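Local coordinates for fucolectin-related protein (Streptococcus pneumoniae, PDB 2J22), which probably binds fucose-containing blood group antigens as the carbohydrate-binding module of a pneumococcal virulence factor, at residues Ile74-Thr79 with Glu110-Ser115; Phe89-Tyr94 with Gln104-Leu109. One frame throughout, in Å; residues are numbered along the deposited sequence.

How the contacts relate
Contact 1 and contact 2 lie in the two antiparallel sheets that pack face to face in this galactose-binding-like beta sandwich, their centres about 13 Å apart. Contact 1 pairs strands 67-77 and 113-118 in one sheet; contact 2 is the hairpin of strands 89-94 and 100-108 in the other. Along the chain, contact 2 is nested within the loop that contact 1 closes, so the chain passes from one sheet to the other and back. The sheets meet through apolar side chains: Ile75 CD1 lies 3.6 Å from Ile91 CD1, and Leu114 CD2 lies 3.8 Å from Ile106 CD1. Both contacts thus contribute to one shared hydrophobic core.

Contact 1 (Ile74-Thr79 with Glu110-Ser115); sequences IIYNRT and ESNNLS
Ile75 and Leu114 form a hydrogen-bonded antiparallel pair in which each backbone N-H meets the other residue's carbonyl, with Ile75 N to Leu114 O and Leu114 N to Ile75 O both at 3.0 Å. Two residues on, past the non-hydrogen-bonded pair Tyr76 and Asn113, Asn77 N donates to Asn112 O at 2.8 Å, carrying the hydrogen bonding to the residue just before strand 113-118. A water accepts a hydrogen bond from Asn77 ND2 and donates one to Ser111 O; the same ND2 also bonds to Ile83 O, so this buried amide ties two loops to the strand.

Side chains meet on both faces. On one, the apolar Ile75 and Leu114 run side by side, CD1 to CD2 at 4.1 Å, branched aliphatic groups suited to the sandwich interior. On the other, the Tyr76 ring lies beside Asn113, its CD1 3.5 Å from Asn113 CB. Ile74 CG1 rests 3.5 Å from Ser115 OG, a small side chain that fits this more exposed face. The methyl CG2 of Thr79 meets Asn112 CB at 3.7 Å.

Strand 139-146 pairs with the other edge of strand 67-77, where Ile74 and Tyr76 bond through their backbones to Glu143 and the calcium ligand Glu141.

Contact 2 (Phe89-Tyr94 with Gln104-Leu109); sequences FDIIIY and QHIDSL
Phe89 and Ile106 pair across a beta hairpin, strands 89-94 and 100-108, at one side of a five-stranded antiparallel sheet of the beta sandwich. Four backbone hydrogen bonds hold the strands: Phe89 and Ile106 exchange two, and Ile91 and Gln104 exchange two more, the straightest being Ile91 N to Gln104 O at 175°.

The apolar contacts centre on the Phe89 ring. Ile106 CB stands over one ring face in a CH-pi contact, 3.6 Å from the centroid, while its two branches reach rim atoms, CG2 to Phe89 CE2 at 3.5 Å and CG1 to CE1 at 3.7 Å. A flat ring suits a beta-branched neighbour that can cover it so broadly. Leu109 CD1 comes to the ring edge, near its plane, and Ile91 CD1 touches Ile106 CG1 at 4.1 Å. Ile128 and Leu130 of the adjoining strand also pack on Phe89.

On the opposite face Asp90 and His105 form a polar pair. Asp90, buried, forms a salt bridge to Arg131 through OD2, which probably favours the carboxylate form, and uses OD1 for His105. With the ring and carboxylate planes 71° apart, His105 ND1 donates to Asp90 OD1 at 2.7 Å from above the carboxylate plane.

Contact 1 (Ile74-Thr79 with Glu110-Ser115)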
loop_
_atom_site.group_PDB
_atom_site.type_symbol
_atom_site.label_atom_id
_atom_site.label_comp_id
_atom_site.label_asym_id
_atom_site.label_seq_id
_atom_site.Cartn_x
_atom_site.Cartn_y
_atom_site.Cartn_z
ATOM N N ILE A 74 2.765 4.497 -6.389
ATOM C CA ILE A 74 2.029 3.577 -7.247
ATOM C C ILE A 74 1.573 2.270 -6.452
ATOM O O ILE A 74 2.368 1.652 -5.703
ATOM C CB ILE A 74 2.795 3.247 -8.586
ATOM C CG1 ILE A 74 3.461 4.468 -9.213
ATOM C CG2 ILE A 74 1.838 2.656 -9.593
ATOM C CD1 ILE A 74 4.311 4.146 -10.526
ATOM N N ILE A 75 0.275 1.995 -6.514
ATOM C CA ILE A 75 -0.346 0.827 -5.868
ATOM C C ILE A 75 -0.818 -0.153 -6.961
ATOM O O ILE A 75 -1.538 0.237 -7.881
ATOM C CB ILE A 75 -1.535 1.260 -4.989
ATOM C CG1 ILE A 75 -1.035 2.070 -3.783
ATOM C CG2 ILE A 75 -2.400 0.046 -4.535
ATOM C CD1 ILE A 75 -2.020 3.141 -3.360
ATOM N N TYR A 76 -0.370 -1.396 -6.864
ATOM C CA TYR A 76 -0.693 -2.484 -7.804
ATOM C C TYR A 76 -1.642 -3.432 -7.089
ATOM O O TYR A 76 -1.380 -3.834 -5.963
ATOM C CB TYR A 76 0.574 -3.213 -8.237
ATOM C CG TYR A 76 1.354 -2.414 -9.254
ATOM C CD1 TYR A 76 0.957 -2.406 -10.582
ATOM C CD2 TYR A 76 2.430 -1.588 -8.881
ATOM C CE1 TYR A 76 1.598 -1.648 -11.531
ATOM C CE2 TYR A 76 3.090 -0.792 -9.853
ATOM C CZ TYR A 76 2.652 -0.850 -11.166
ATOM O OH TYR A 76 3.282 -0.156 -12.157
ATOM N N ASN A 77 -2.817 -3.655 -7.668
ATOM C CA ASN A 77 -3.815 -4.516 -7.036
ATOM C C ASN A 77 -3.561 -6.010 -7.284
ATOM O O ASN A 77 -2.848 -6.360 -8.217
ATOM C CB ASN A 77 -5.165 -4.144 -7.662
ATOM C CG ASN A 77 -6.367 -4.612 -6.839
ATOM O OD1 ASN A 77 -6.230 -5.163 -5.763
ATOM N ND2 ASN A 77 -7.583 -4.366 -7.371
ATOM N N ARG A 78 -4.139 -6.885 -6.471
ATOM C CA ARG A 78 -4.332 -8.277 -6.835
ATOM C C ARG A 78 -5.077 -8.331 -8.192
ATOM O O ARG A 78 -5.834 -7.408 -8.515
ATOM C CB ARG A 78 -5.225 -8.956 -5.777
ATOM C CG ARG A 78 -5.339 -10.513 -5.927
ATOM C CD ARG A 78 -6.145 -11.195 -4.801
ATOM N NE ARG A 78 -6.324 -12.626 -5.121
ATOM C CZ ARG A 78 -7.032 -13.444 -4.356
ATOM N NH1 ARG A 78 -7.638 -12.964 -3.268
ATOM N NH2 ARG A 78 -7.185 -14.717 -4.697
ATOM N N THR A 79 -4.817 -9.368 -8.980
ATOM C CA THR A 79 -5.417 -9.505 -10.322
ATOM C C THR A 79 -6.119 -10.863 -10.593
ATOM O O THR A 79 -6.943 -10.947 -11.480
ATOM C CB THR A 79 -4.350 -9.232 -11.458
ATOM O OG1 THR A 79 -3.313 -10.207 -11.395
ATOM C CG2 THR A 79 -3.625 -7.890 -11.292
ATOM N N GLU A 110 -9.896 1.327 -11.683
ATOM C CA GLU A 110 -10.395 0.780 -12.938
ATOM C C GLU A 110 -9.455 -0.208 -13.600
ATOM O O GLU A 110 -9.908 -1.144 -14.298
ATOM C CB GLU A 110 -10.706 1.894 -13.897
ATOM C CG GLU A 110 -12.116 2.407 -13.698
ATOM C CD GLU A 110 -12.431 3.503 -14.666
ATOM O OE1 GLU A 110 -13.308 4.318 -14.319
ATOM O OE2 GLU A 110 -11.806 3.550 -15.760
ATOM N N SER A 111 -8.153 -0.001 -13.425
ATOM C CA SER A 111 -7.191 -0.953 -13.984
ATOM C C SER A 111 -6.539 -1.668 -12.831
ATOM O O SER A 111 -6.959 -1.496 -11.696
ATOM C CB SER A 111 -6.142 -0.268 -14.878
ATOM O OG SER A 111 -5.542 0.816 -14.207
ATOM N N ASN A 112 -5.517 -2.464 -13.105
ATOM C CA ASN A 112 -4.858 -3.166 -12.025
ATOM C C ASN A 112 -3.968 -2.266 -11.164
ATOM O O ASN A 112 -3.274 -2.764 -10.321
ATOM C CB ASN A 112 -4.111 -4.416 -12.516
ATOM C CG ASN A 112 -2.933 -4.101 -13.463
ATOM O OD1 ASN A 112 -2.368 -2.981 -13.479
ATOM N ND2 ASN A 112 -2.554 -5.110 -14.260
ATOM N N ASN A 113 -4.010 -0.948 -11.375
ATOM C CA ASN A 113 -3.132 -0.036 -10.641
ATOM C C ASN A 113 -3.614 1.424 -10.533
ATOM O O ASN A 113 -4.486 1.855 -11.292
ATOM C CB ASN A 113 -1.689 -0.140 -11.152
ATOM C CG ASN A 113 -1.473 0.625 -12.452
ATOM O OD1 ASN A 113 -1.679 0.099 -13.537
ATOM N ND2 ASN A 113 -1.085 1.878 -12.330
ATOM N N LEU A 114 -3.045 2.169 -9.574
ATOM C CA LEU A 114 -3.322 3.600 -9.410
ATOM C C LEU A 114 -2.049 4.357 -9.072
ATOM O O LEU A 114 -1.283 3.941 -8.227
ATOM C CB LEU A 114 -4.409 3.856 -8.374
ATOM C CG LEU A 114 -4.377 5.096 -7.476
ATOM C CD1 LEU A 114 -5.300 6.168 -7.944
ATOM C CD2 LEU A 114 -4.688 4.742 -5.999
ATOM N N SER A 115 -1.841 5.471 -9.761
ATOM C CA SER A 115 -0.669 6.298 -9.577
ATOM C C SER A 115 -1.118 7.597 -8.925
ATOM O O SER A 115 -2.156 8.146 -9.273
ATOM C CB SER A 115 0.054 6.550 -10.914
ATOM O OG SER A 115 1.438 6.846 -10.708
HETATM O O HOH W 1 -8.049 -3.328 -10.006
HETATM O O HOH W 2 -1.370 -5.483 -10.195
#

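Contact 2 (Phe89-Tyr94 with Gln104-Leu109)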
loop_
_atom_site.group_PDB
_atom_site.type_symbol
_atom_site.label_atom_id
_atom_site.label_comp_id
_atom_site.label_asym_id
_atom_site.label_seq_id
_atom_site.Cartn_x
_atom_site.Cartn_y
_atom_site.Cartn_z
ATOM N N PHE A 89 -11.235 3.135 -0.153
ATOM C CA PHE A 89 -10.126 3.080 0.784
ATOM C C PHE A 89 -9.447 4.401 1.010
ATOM O O PHE A 89 -9.594 5.315 0.247
ATOM C CB PHE A 89 -9.106 1.929 0.458
ATOM C CG PHE A 89 -8.330 2.122 -0.808
ATOM C CD1 PHE A 89 -7.087 2.764 -0.793
ATOM C CD2 PHE A 89 -8.832 1.643 -2.036
ATOM C CE1 PHE A 89 -6.308 2.956 -2.019
ATOM C CE2 PHE A 89 -8.121 1.793 -3.198
ATOM C CZ PHE A 89 -6.849 2.435 -3.228
ATOM N N ASP A 90 -8.668 4.500 2.093
ATOM C CA ASP A 90 -7.883 5.687 2.298
ATOM C C ASP A 90 -6.397 5.394 2.220
ATOM O O ASP A 90 -5.921 4.322 2.688
ATOM C CB ASP A 90 -8.175 6.257 3.682
ATOM C CG ASP A 90 -9.535 6.860 3.781
ATOM O OD1 ASP A 90 -10.012 7.536 2.802
ATOM O OD2 ASP A 90 -10.191 6.710 4.811
ATOM N N ILE A 91 -5.685 6.356 1.644
ATOM C CA ILE A 91 -4.220 6.435 1.690
ATOM C C ILE A 91 -3.927 7.560 2.671
ATOM O O ILE A 91 -4.413 8.684 2.467
ATOM C CB ILE A 91 -3.659 6.796 0.282
ATOM C CG1 ILE A 91 -4.079 5.746 -0.749
ATOM C CG2 ILE A 91 -2.127 7.071 0.332
ATOM C CD1 ILE A 91 -3.708 6.054 -2.178
ATOM N N ILE A 92 -3.130 7.265 3.709
ATOM C CA ILE A 92 -2.808 8.219 4.742
ATOM C C ILE A 92 -1.303 8.305 4.873
ATOM O O ILE A 92 -0.649 7.282 5.063
ATOM C CB ILE A 92 -3.386 7.792 6.144
ATOM C CG1 ILE A 92 -4.806 7.199 6.036
ATOM C CG2 ILE A 92 -3.442 9.022 7.029
ATOM C CD1 ILE A 92 -5.245 6.322 7.209
ATOM N N ILE A 93 -0.760 9.509 4.812
ATOM C CA ILE A 93 0.711 9.722 4.968
ATOM C C ILE A 93 0.967 10.464 6.251
ATOM O O ILE A 93 0.277 11.421 6.565
ATOM C CB ILE A 93 1.298 10.445 3.705
ATOM C CG1 ILE A 93 0.792 9.717 2.418
ATOM C CG2 ILE A 93 2.866 10.602 3.803
ATOM C CD1 ILE A 93 1.641 9.869 1.159
ATOM N N TYR A 94 1.960 10.007 7.029
ATOM C CA TYR A 94 2.248 10.611 8.323
ATOM C C TYR A 94 3.666 11.175 8.365
ATOM O O TYR A 94 4.535 10.680 7.631
ATOM C CB TYR A 94 2.121 9.576 9.442
ATOM C CG TYR A 94 0.872 8.734 9.442
ATOM C CD1 TYR A 94 -0.242 9.075 10.263
ATOM C CD2 TYR A 94 0.788 7.553 8.657
ATOM C CE1 TYR A 94 -1.423 8.287 10.258
ATOM C CE2 TYR A 94 -0.369 6.754 8.679
ATOM C CZ TYR A 94 -1.471 7.143 9.462
ATOM O OH TYR A 94 -2.578 6.321 9.485
ATOM N N GLN A 104 -5.917 10.720 1.271
ATOM C CA GLN A 104 -6.718 10.667 0.050
ATOM C C GLN A 104 -7.646 9.450 -0.002
ATOM O O GLN A 104 -7.235 8.297 0.248
ATOM C CB GLN A 104 -5.827 10.741 -1.185
ATOM C CG GLN A 104 -6.341 10.041 -2.387
ATOM C CD GLN A 104 -6.689 10.951 -3.534
ATOM O OE1 GLN A 104 -5.975 10.980 -4.549
ATOM N NE2 GLN A 104 -7.804 11.681 -3.404
ATOM N N HIS A 105 -8.896 9.703 -0.359
ATOM C CA HIS A 105 -9.866 8.642 -0.405
ATOM C C HIS A 105 -9.983 8.114 -1.809
ATOM O O HIS A 105 -10.056 8.906 -2.752
ATOM C CB HIS A 105 -11.240 9.108 0.029
ATOM C CG HIS A 105 -12.192 7.974 0.133
ATOM N ND1 HIS A 105 -12.228 7.160 1.233
ATOM C CD2 HIS A 105 -13.031 7.425 -0.770
ATOM C CE1 HIS A 105 -13.129 6.209 1.043
ATOM N NE2 HIS A 105 -13.621 6.342 -0.170
ATOM N N ILE A 106 -10.015 6.785 -1.949
ATOM C CA ILE A 106 -10.165 6.147 -3.254
ATOM C C ILE A 106 -11.458 5.338 -3.330
ATOM O O ILE A 106 -11.729 4.478 -2.510
ATOM C CB ILE A 106 -8.919 5.259 -3.623
ATOM C CG1 ILE A 106 -7.592 6.046 -3.495
ATOM C CG2 ILE A 106 -9.102 4.558 -5.020
ATOM C CD1 ILE A 106 -7.336 7.115 -4.620
ATOM N N ASP A 107 -12.264 5.617 -4.347
ATOM C CA ASP A 107 -13.534 4.936 -4.499
ATOM C C ASP A 107 -13.270 3.559 -5.097
ATOM O O ASP A 107 -13.657 2.541 -4.521
ATOM C CB ASP A 107 -14.495 5.769 -5.381
ATOM C CG ASP A 107 -14.805 7.170 -4.781
ATOM O OD1 ASP A 107 -15.082 7.292 -3.560
ATOM O OD2 ASP A 107 -14.797 8.222 -5.469
ATOM N N SER A 108 -12.585 3.526 -6.235
ATOM C CA SER A 108 -12.261 2.260 -6.876
ATOM C C SER A 108 -11.129 2.415 -7.889
ATOM O O SER A 108 -10.790 3.524 -8.307
ATOM C CB SER A 108 -13.505 1.627 -7.537
ATOM O OG SER A 108 -13.895 2.359 -8.688
ATOM N N LEU A 109 -10.541 1.278 -8.249
ATOM C CA LEU A 109 -9.530 1.214 -9.292
ATOM C C LEU A 109 -10.240 0.745 -10.548
ATOM O O LEU A 109 -11.096 -0.141 -10.488
ATOM C CB LEU A 109 -8.473 0.176 -8.928
ATOM C CG LEU A 109 -7.215 0.648 -8.239
ATOM C CD1 LEU A 109 -7.513 1.253 -6.894
ATOM C CD2 LEU A 109 -6.233 -0.529 -8.085
#